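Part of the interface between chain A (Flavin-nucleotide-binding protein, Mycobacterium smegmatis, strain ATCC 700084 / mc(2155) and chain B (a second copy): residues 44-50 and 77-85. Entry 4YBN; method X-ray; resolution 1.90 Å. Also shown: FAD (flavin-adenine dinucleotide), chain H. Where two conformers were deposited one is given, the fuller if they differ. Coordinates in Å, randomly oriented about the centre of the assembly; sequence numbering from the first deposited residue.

Chain A (44-50) HPVAFPI
Chain B (77-85) APAAVSVTA

Strand 44-50 of chain A and the strand within 77-85 of chain B run side by side in nearly the same direction, their axes 6° apart and 5.8 Å at closest approach. All residues lie in the extended region of phi/psi, with chain A values from -83/146 at Pro A45 to -163/146 at Ile A50. No hydrogen bond joins the two stretches; they pack through side chains set against one another and against the facing backbone, burying 341 Å². The register sets Val A46 CA 5.6 Å from Ala B80 CA and Pro A49 CA 7.2 Å from Thr B84 CA, so the strands diverge slightly toward their C-terminal ends.

His A44 (chi1 m) points sideways and makes no contact. Pro A45, its ring C-gamma endo, points toward chain B and has the largest covered area. Its CG lies 3.3 Å from Pro B78 O, a carbon-to-oxygen contact, while its CD makes an apolar contact at 4.3 Å with CB of the C-gamma exo Pro B78. Pro A45 O approaches Ala B80 CB at 3.6 Å. Val A46 (chi1 m) points away, but its CA lies 4.1 Å from the same methyl, Ala B80 CB. Ala A47 turns back toward chain B, and its CB sits 4.3 Å from both Ala B80 CB and Ser B82 CB (chi1 t), the former an apolar methyl-methyl contact.

Phe A48 (chi1 p, chi2 92°) points away, its ring oblique to FAD O2'. Pro A49, also C-gamma endo and, like Pro A45, without a backbone N-H to donate, points toward chain B: its CD is 4.1 Å from Ser B82 OG and its CB 3.6 Å from OG1 of Thr B84 (chi1 m), neither a hydrogen bond; OG1 is hydrogen-bonded elsewhere in the structure. Pro A49 O accepts a 2.9 Å hydrogen bond from FAD O2'. Ile A50 (t, t) CG1 lies 3.5 Å from FAD C4X, and Thr B84 CG2 3.7 Å from FAD C8M.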

# COMPACT_ATOMS: atom_id res chain seq x y z
N HIS A 44 -14.81 -5.77 16.12
CA HIS A 44 -14.22 -4.57 15.49
C HIS A 44 -13.18 -4.99 14.39
O HIS A 44 -12.57 -6.03 14.47
CB HIS A 44 -13.57 -3.67 16.56
CG HIS A 44 -14.51 -3.29 17.69
ND1 HIS A 44 -15.87 -3.10 17.51
CD2 HIS A 44 -14.28 -3.08 19.01
CE1 HIS A 44 -16.43 -2.80 18.67
NE2 HIS A 44 -15.49 -2.77 19.59
N PRO A 45 -13.03 -4.17 13.35
CA PRO A 45 -12.01 -4.45 12.35
C PRO A 45 -10.68 -3.97 12.76
O PRO A 45 -10.58 -2.95 13.45
CB PRO A 45 -12.51 -3.68 11.12
CG PRO A 45 -13.33 -2.53 11.65
CD PRO A 45 -13.88 -3.01 12.99
N VAL A 46 -9.63 -4.70 12.36
CA VAL A 46 -8.28 -4.24 12.59
C VAL A 46 -7.48 -4.46 11.30
O VAL A 46 -7.79 -5.37 10.49
CB VAL A 46 -7.56 -4.82 13.81
CG1 VAL A 46 -8.43 -4.82 15.06
CG2 VAL A 46 -7.07 -6.19 13.54
N ALA A 47 -6.53 -3.59 11.07
CA ALA A 47 -5.71 -3.70 9.84
C ALA A 47 -4.27 -3.34 10.15
O ALA A 47 -4.05 -2.43 10.97
CB ALA A 47 -6.25 -2.82 8.78
N PHE A 48 -3.32 -4.11 9.60
CA PHE A 48 -1.92 -3.81 9.87
C PHE A 48 -1.12 -4.18 8.65
O PHE A 48 -1.48 -5.05 7.92
CB PHE A 48 -1.41 -4.50 11.12
CG PHE A 48 -1.41 -6.00 11.06
CD1 PHE A 48 -0.30 -6.67 10.64
CD2 PHE A 48 -2.48 -6.72 11.47
CE1 PHE A 48 -0.24 -8.08 10.61
CE2 PHE A 48 -2.46 -8.12 11.41
CZ PHE A 48 -1.35 -8.80 10.97
N PRO A 49 -0.09 -3.45 8.38
CA PRO A 49 0.76 -3.75 7.31
C PRO A 49 1.79 -4.79 7.67
O PRO A 49 2.20 -4.92 8.86
CB PRO A 49 1.50 -2.41 7.08
CG PRO A 49 1.51 -1.79 8.39
CD PRO A 49 0.29 -2.22 9.09
N ILE A 50 2.27 -5.54 6.71
CA ILE A 50 3.31 -6.54 7.01
C ILE A 50 4.00 -6.98 5.76
O ILE A 50 3.39 -7.04 4.68
CB ILE A 50 2.66 -7.76 7.75
CG1 ILE A 50 3.74 -8.66 8.32
CG2 ILE A 50 1.80 -8.52 6.78
CD1 ILE A 50 3.47 -9.51 9.54
N ALA B 77 -20.82 1.16 9.23
CA ALA B 77 -19.87 0.08 9.60
C ALA B 77 -18.59 0.64 10.16
O ALA B 77 -17.99 1.47 9.51
CB ALA B 77 -19.57 -0.79 8.40
N PRO B 78 -18.22 0.23 11.38
CA PRO B 78 -16.94 0.67 11.95
C PRO B 78 -15.75 0.23 11.05
O PRO B 78 -15.83 -0.80 10.32
CB PRO B 78 -16.89 0.01 13.32
CG PRO B 78 -18.34 -0.22 13.65
CD PRO B 78 -19.02 -0.56 12.33
N ALA B 79 -14.74 1.09 10.98
CA ALA B 79 -13.65 0.89 9.99
C ALA B 79 -12.33 1.01 10.62
O ALA B 79 -12.16 1.72 11.63
CB ALA B 79 -13.79 1.85 8.82
N ALA B 80 -11.34 0.34 10.01
CA ALA B 80 -9.93 0.58 10.36
C ALA B 80 -9.25 0.97 9.05
O ALA B 80 -9.49 0.34 8.02
CB ALA B 80 -9.28 -0.63 10.96
N VAL B 81 -8.47 2.03 9.08
CA VAL B 81 -7.96 2.62 7.84
C VAL B 81 -6.45 2.59 8.03
O VAL B 81 -5.93 3.14 9.02
CB VAL B 81 -8.48 4.05 7.59
CG1 VAL B 81 -7.89 4.62 6.32
CG2 VAL B 81 -9.99 4.10 7.44
N SER B 82 -5.75 1.98 7.08
CA SER B 82 -4.31 1.84 7.13
C SER B 82 -3.65 2.58 6.03
O SER B 82 -4.07 2.47 4.90
CB SER B 82 -3.93 0.30 7.00
OG SER B 82 -2.55 0.17 7.26
N VAL B 83 -2.65 3.39 6.34
CA VAL B 83 -1.88 4.19 5.32
C VAL B 83 -0.44 3.87 5.59
O VAL B 83 0.03 3.99 6.73
CB VAL B 83 -2.18 5.71 5.45
CG1 VAL B 83 -1.40 6.47 4.45
CG2 VAL B 83 -3.65 5.93 5.11
N THR B 84 0.26 3.40 4.56
CA THR B 84 1.63 2.93 4.76
C THR B 84 2.55 3.49 3.69
O THR B 84 2.18 3.53 2.51
CB THR B 84 1.63 1.39 4.69
OG1 THR B 84 0.86 0.92 5.82
CG2 THR B 84 3.02 0.85 4.76
N ALA B 85 3.74 3.91 4.09
CA ALA B 85 4.80 4.26 3.14
C ALA B 85 6.00 3.36 3.34
O ALA B 85 6.51 3.25 4.45
CB ALA B 85 5.24 5.65 3.43
PA FAD H . -0.78 -4.75 18.38
O1A FAD H . -0.37 -4.74 19.83
O2A FAD H . -1.46 -5.98 17.83
O5B FAD H . -1.77 -3.50 18.08
C5B FAD H . -2.10 -2.47 19.02
C4B FAD H . -2.33 -1.15 18.29
O4B FAD H . -1.09 -0.48 18.01
C3B FAD H . -3.00 -1.27 16.91
O3B FAD H . -4.42 -1.47 16.86
C2B FAD H . -2.63 0.03 16.26
O2B FAD H . -3.62 0.96 16.65
C1B FAD H . -1.21 0.30 16.81
N9A FAD H . -0.25 -0.13 15.74
C8A FAD H . 0.47 -1.27 15.76
N7A FAD H . 1.21 -1.40 14.62
C5A FAD H . 0.97 -0.32 13.85
C6A FAD H . 1.43 0.15 12.54
N6A FAD H . 2.33 -0.61 11.86
N1A FAD H . 0.93 1.36 12.11
C2A FAD H . 0.06 2.12 12.82
N3A FAD H . -0.39 1.72 14.01
C4A FAD H . 0.00 0.53 14.59
N1 FAD H . 5.84 -6.92 11.48
C2 FAD H . 6.32 -8.19 11.52
O2 FAD H . 6.14 -8.78 12.62
N3 FAD H . 6.97 -8.79 10.47
C4 FAD H . 7.12 -8.16 9.28
O4 FAD H . 7.66 -8.63 8.26
C4X FAD H . 6.61 -6.76 9.16
N5 FAD H . 6.76 -6.07 8.00
C5X FAD H . 6.29 -4.79 7.90
C6 FAD H . 6.43 -4.09 6.70
C7 FAD H . 5.95 -2.80 6.57
C7M FAD H . 6.13 -2.07 5.26
C8 FAD H . 5.29 -2.15 7.73
C8M FAD H . 4.72 -0.77 7.65
C9 FAD H . 5.14 -2.84 8.90
C9A FAD H . 5.61 -4.14 9.05
N10 FAD H . 5.43 -4.85 10.26
C10 FAD H . 5.95 -6.16 10.35
C1' FAD H . 4.81 -4.20 11.43
C2' FAD H . 3.39 -4.53 11.80
O2' FAD H . 2.54 -3.48 11.33
C3' FAD H . 3.30 -4.63 13.34
O3' FAD H . 3.84 -3.41 13.96
C4' FAD H . 3.88 -5.93 13.96
O4' FAD H . 3.25 -7.11 13.41
C5' FAD H . 3.67 -5.98 15.48
O5' FAD H . 2.34 -5.56 15.82
P FAD H . 1.74 -5.60 17.33
O1P FAD H . 2.83 -5.14 18.28
O2P FAD H . 1.11 -6.99 17.46
O3P FAD H . 0.55 -4.49 17.45